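PDB 3SCY: hypothetical bacterial 6-phosphogluconolactonase from Bacteroides fragilis, which probably hydrolyses 6-phosphogluconolactone to 6-phosphogluconate with a seven-bladed beta-propeller of the lactonase family. Local coordinates for residues A[47-52]-A[64-69]. Numbering follows the deposited sequence. Where two conformers were deposited one is given.
Sequences AEVANP and VYSVNE
Asn-51 and Glu-69 form the polar end of a loop-to-strand contact between two successive blades of the seven-bladed beta-propeller, where the chain leaving strand 41-48 meets the end of strand 63-68. Two hydrogen bonds define it. The backbone N of Glu-69 donates to Asn-51 O at 2.9 Å, nearly straight (174° at the hydrogen). In return the side-chain ND2 of Asn-51 reaches Glu-69 O at 3.1 Å, a more bent bond (137°) with the acceptor tilted from the amide plane. Asn-51 thus holds the backbone of Glu-69 twice, accepting with its own carbonyl and donating with its side-chain amide. Farther back along strand 63-68, at Val-67 and Ser-66, the partner is Pro-52: its CA makes a CA-H...O contact to Val-67 O at 3.3 Å, while its CB lies 3.9 Å from Ser-66 OG. In the conformer given, that hydroxyl donates to Val-67 O from above the carbonyl plane. Val-49, also in the conformer given, turns CG1 anti to its backbone N (chi1 -161°), and the side chains of Val-49 and Asn-68 cross at about a right angle. The carboxylate of Glu-69 has its own partners, OE1 being hydrogen-bonded to Tyr-21 and Ser-53. Ile-29 of strand 28-35 touches Val-49, Pro-52 and Ser-66, and Phe-80 of strand 76-83 touches Val-49 and Ser-66, so the seam is flanked by strands of both blades.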
ATOM      1  N   ALA A  47     -14.932 -13.135  -0.333  1.00 25.63           N
ATOM      2  CA  ALA A  47     -14.565 -13.809  -1.570  1.00 24.47           C
ATOM      3  C   ALA A  47     -13.455 -14.794  -1.284  1.00 26.79           C
ATOM      4  O   ALA A  47     -12.472 -14.439  -0.622  1.00 24.83           O
ATOM      5  CB  ALA A  47     -14.126 -12.798  -2.631  1.00 24.51           C
ATOM      6  N   GLU A  48     -13.626 -16.037  -1.746  1.00 24.77           N
ATOM      7  CA  GLU A  48     -12.612 -17.075  -1.620  1.00 26.24           C
ATOM      8  C   GLU A  48     -11.527 -16.783  -2.645  1.00 28.48           C
ATOM      9  O   GLU A  48     -11.765 -16.840  -3.858  1.00 29.56           O
ATOM     10  CB  GLU A  48     -13.205 -18.474  -1.797  1.00 29.98           C
ATOM     11  CG  GLU A  48     -13.977 -18.903  -0.568  1.00 41.05           C
ATOM     12  CD  GLU A  48     -14.022 -20.384  -0.251  1.00 57.90           C
ATOM     13  OE1 GLU A  48     -13.197 -21.153  -0.797  1.00 63.71           O
ATOM     14  OE2 GLU A  48     -14.874 -20.770   0.579  1.00 43.18           O
ATOM     15  N   VAL A  49     -10.358 -16.390  -2.132  1.00 23.54           N
ATOM     16  CA  VAL A  49      -9.171 -15.976  -2.900  0.50 22.23           C
ATOM     17  C   VAL A  49      -7.939 -16.364  -2.101  1.00 25.93           C
ATOM     18  O   VAL A  49      -7.917 -16.087  -0.919  1.00 25.73           O
ATOM     19  CB  VAL A  49      -9.137 -14.440  -3.188  0.50 25.27           C
ATOM     20  CG1 VAL A  49      -8.186 -14.127  -4.337  0.50 24.28           C
ATOM     21  CG2 VAL A  49     -10.517 -13.853  -3.452  0.50 24.88           C
ATOM     22  N   ALA A  50      -6.920 -16.946  -2.732  1.00 25.86           N
ATOM     23  CA  ALA A  50      -5.716 -17.339  -2.006  1.00 25.53           C
ATOM     24  C   ALA A  50      -4.736 -16.193  -1.828  1.00 24.55           C
ATOM     25  O   ALA A  50      -4.436 -15.481  -2.784  1.00 22.42           O
ATOM     26  CB  ALA A  50      -5.051 -18.482  -2.733  1.00 27.59           C
ATOM     27  N   ASN A  51      -4.268 -15.991  -0.564  1.00 22.15           N
ATOM     28  CA  ASN A  51      -3.305 -14.963  -0.153  1.00 20.12           C
ATOM     29  C   ASN A  51      -3.495 -13.608  -0.876  1.00 21.51           C
ATOM     30  O   ASN A  51      -2.546 -13.087  -1.482  1.00 18.54           O
ATOM     31  CB  ASN A  51      -1.870 -15.433  -0.318  1.00 22.44           C
ATOM     32  CG  ASN A  51      -1.478 -16.436   0.720  1.00 30.22           C
ATOM     33  OD1 ASN A  51      -2.078 -16.516   1.787  1.00 26.86           O
ATOM     34  ND2 ASN A  51      -0.594 -17.339   0.340  1.00 32.26           N
ATOM     35  N   PRO A  52      -4.696 -13.002  -0.770  1.00 18.52           N
ATOM     36  CA  PRO A  52      -4.893 -11.658  -1.342  1.00 17.40           C
ATOM     37  C   PRO A  52      -4.327 -10.596  -0.373  1.00 19.01           C
ATOM     38  O   PRO A  52      -5.073  -9.859   0.292  1.00 17.82           O
ATOM     39  CB  PRO A  52      -6.412 -11.584  -1.482  1.00 19.91           C
ATOM     40  CG  PRO A  52      -6.930 -12.380  -0.318  1.00 23.84           C
ATOM     41  CD  PRO A  52      -5.919 -13.480  -0.074  1.00 20.67           C
ATOM     42  N   VAL A  64     -12.034  -4.635  -8.598  1.00 16.31           N
ATOM     43  CA  VAL A  64     -11.035  -4.810  -7.566  1.00 15.14           C
ATOM     44  C   VAL A  64      -9.954  -5.729  -8.121  1.00 16.93           C
ATOM     45  O   VAL A  64     -10.274  -6.721  -8.800  1.00 18.37           O
ATOM     46  CB  VAL A  64     -11.632  -5.343  -6.240  1.00 17.79           C
ATOM     47  CG1 VAL A  64     -10.552  -5.812  -5.252  1.00 18.00           C
ATOM     48  CG2 VAL A  64     -12.501  -4.263  -5.601  1.00 17.92           C
ATOM     49  N   TYR A  65      -8.689  -5.413  -7.822  1.00 15.19           N
ATOM     50  CA  TYR A  65      -7.585  -6.259  -8.256  1.00 14.93           C
ATOM     51  C   TYR A  65      -6.803  -6.645  -7.057  1.00 16.97           C
ATOM     52  O   TYR A  65      -6.516  -5.801  -6.215  1.00 16.93           O
ATOM     53  CB  TYR A  65      -6.691  -5.546  -9.289  1.00 15.80           C
ATOM     54  CG  TYR A  65      -7.485  -5.091 -10.487  1.00 14.75           C
ATOM     55  CD1 TYR A  65      -7.724  -5.949 -11.557  1.00 16.41           C
ATOM     56  CD2 TYR A  65      -8.070  -3.828 -10.520  1.00 16.39           C
ATOM     57  CE1 TYR A  65      -8.504  -5.548 -12.646  1.00 17.20           C
ATOM     58  CE2 TYR A  65      -8.889  -3.438 -11.578  1.00 16.96           C
ATOM     59  CZ  TYR A  65      -9.096  -4.300 -12.648  1.00 17.02           C
ATOM     60  OH  TYR A  65      -9.874  -3.924 -13.712  1.00 18.34           O
ATOM     61  N   SER A  66      -6.469  -7.934  -6.934  1.00 14.81           N
ATOM     62  CA  SER A  66      -5.696  -8.377  -5.786  0.50 14.73           C
ATOM     63  C   SER A  66      -4.506  -9.175  -6.218  1.00 18.90           C
ATOM     64  O   SER A  66      -4.549  -9.848  -7.240  1.00 19.83           O
ATOM     65  CB  SER A  66      -6.560  -9.212  -4.839  0.50 16.59           C
ATOM     66  OG  SER A  66      -6.654 -10.576  -5.227  0.50 15.58           O
ATOM     67  N   VAL A  67      -3.463  -9.162  -5.396  1.00 17.19           N
ATOM     68  CA  VAL A  67      -2.360 -10.066  -5.656  1.00 17.38           C
ATOM     69  C   VAL A  67      -2.824 -11.436  -5.148  1.00 19.62           C
ATOM     70  O   VAL A  67      -3.844 -11.536  -4.433  1.00 20.39           O
ATOM     71  CB  VAL A  67      -1.040  -9.653  -4.967  1.00 19.88           C
ATOM     72  CG1 VAL A  67      -0.574  -8.281  -5.436  1.00 20.01           C
ATOM     73  CG2 VAL A  67      -1.156  -9.725  -3.429  1.00 19.13           C
ATOM     74  N   ASN A  68      -2.087 -12.491  -5.533  1.00 19.44           N
ATOM     75  CA  ASN A  68      -2.175 -13.843  -4.963  1.00 19.11           C
ATOM     76  C   ASN A  68      -0.735 -14.099  -4.573  1.00 20.85           C
ATOM     77  O   ASN A  68       0.082 -14.422  -5.445  1.00 20.40           O
ATOM     78  CB  ASN A  68      -2.768 -14.865  -5.947  1.00 18.98           C
ATOM     79  CG  ASN A  68      -4.168 -14.489  -6.373  1.00 30.54           C
ATOM     80  OD1 ASN A  68      -5.135 -14.636  -5.618  1.00 29.87           O
ATOM     81  ND2 ASN A  68      -4.303 -13.932  -7.566  1.00 25.89           N
ATOM     82  N   GLU A  69      -0.393 -13.834  -3.307  1.00 19.46           N
ATOM     83  CA  GLU A  69       0.997 -13.847  -2.877  1.00 19.82           C
ATOM     84  C   GLU A  69       1.500 -15.249  -2.571  1.00 25.29           C
ATOM     85  O   GLU A  69       1.302 -15.776  -1.479  1.00 25.45           O
ATOM     86  CB  GLU A  69       1.228 -12.889  -1.703  1.00 20.24           C
ATOM     87  CG  GLU A  69       2.707 -12.656  -1.450  1.00 23.21           C
ATOM     88  CD  GLU A  69       3.060 -11.923  -0.174  1.00 26.72           C
ATOM     89  OE1 GLU A  69       2.159 -11.319   0.447  1.00 22.30           O
ATOM     90  OE2 GLU A  69       4.260 -11.913   0.177  1.00 27.10           O
TER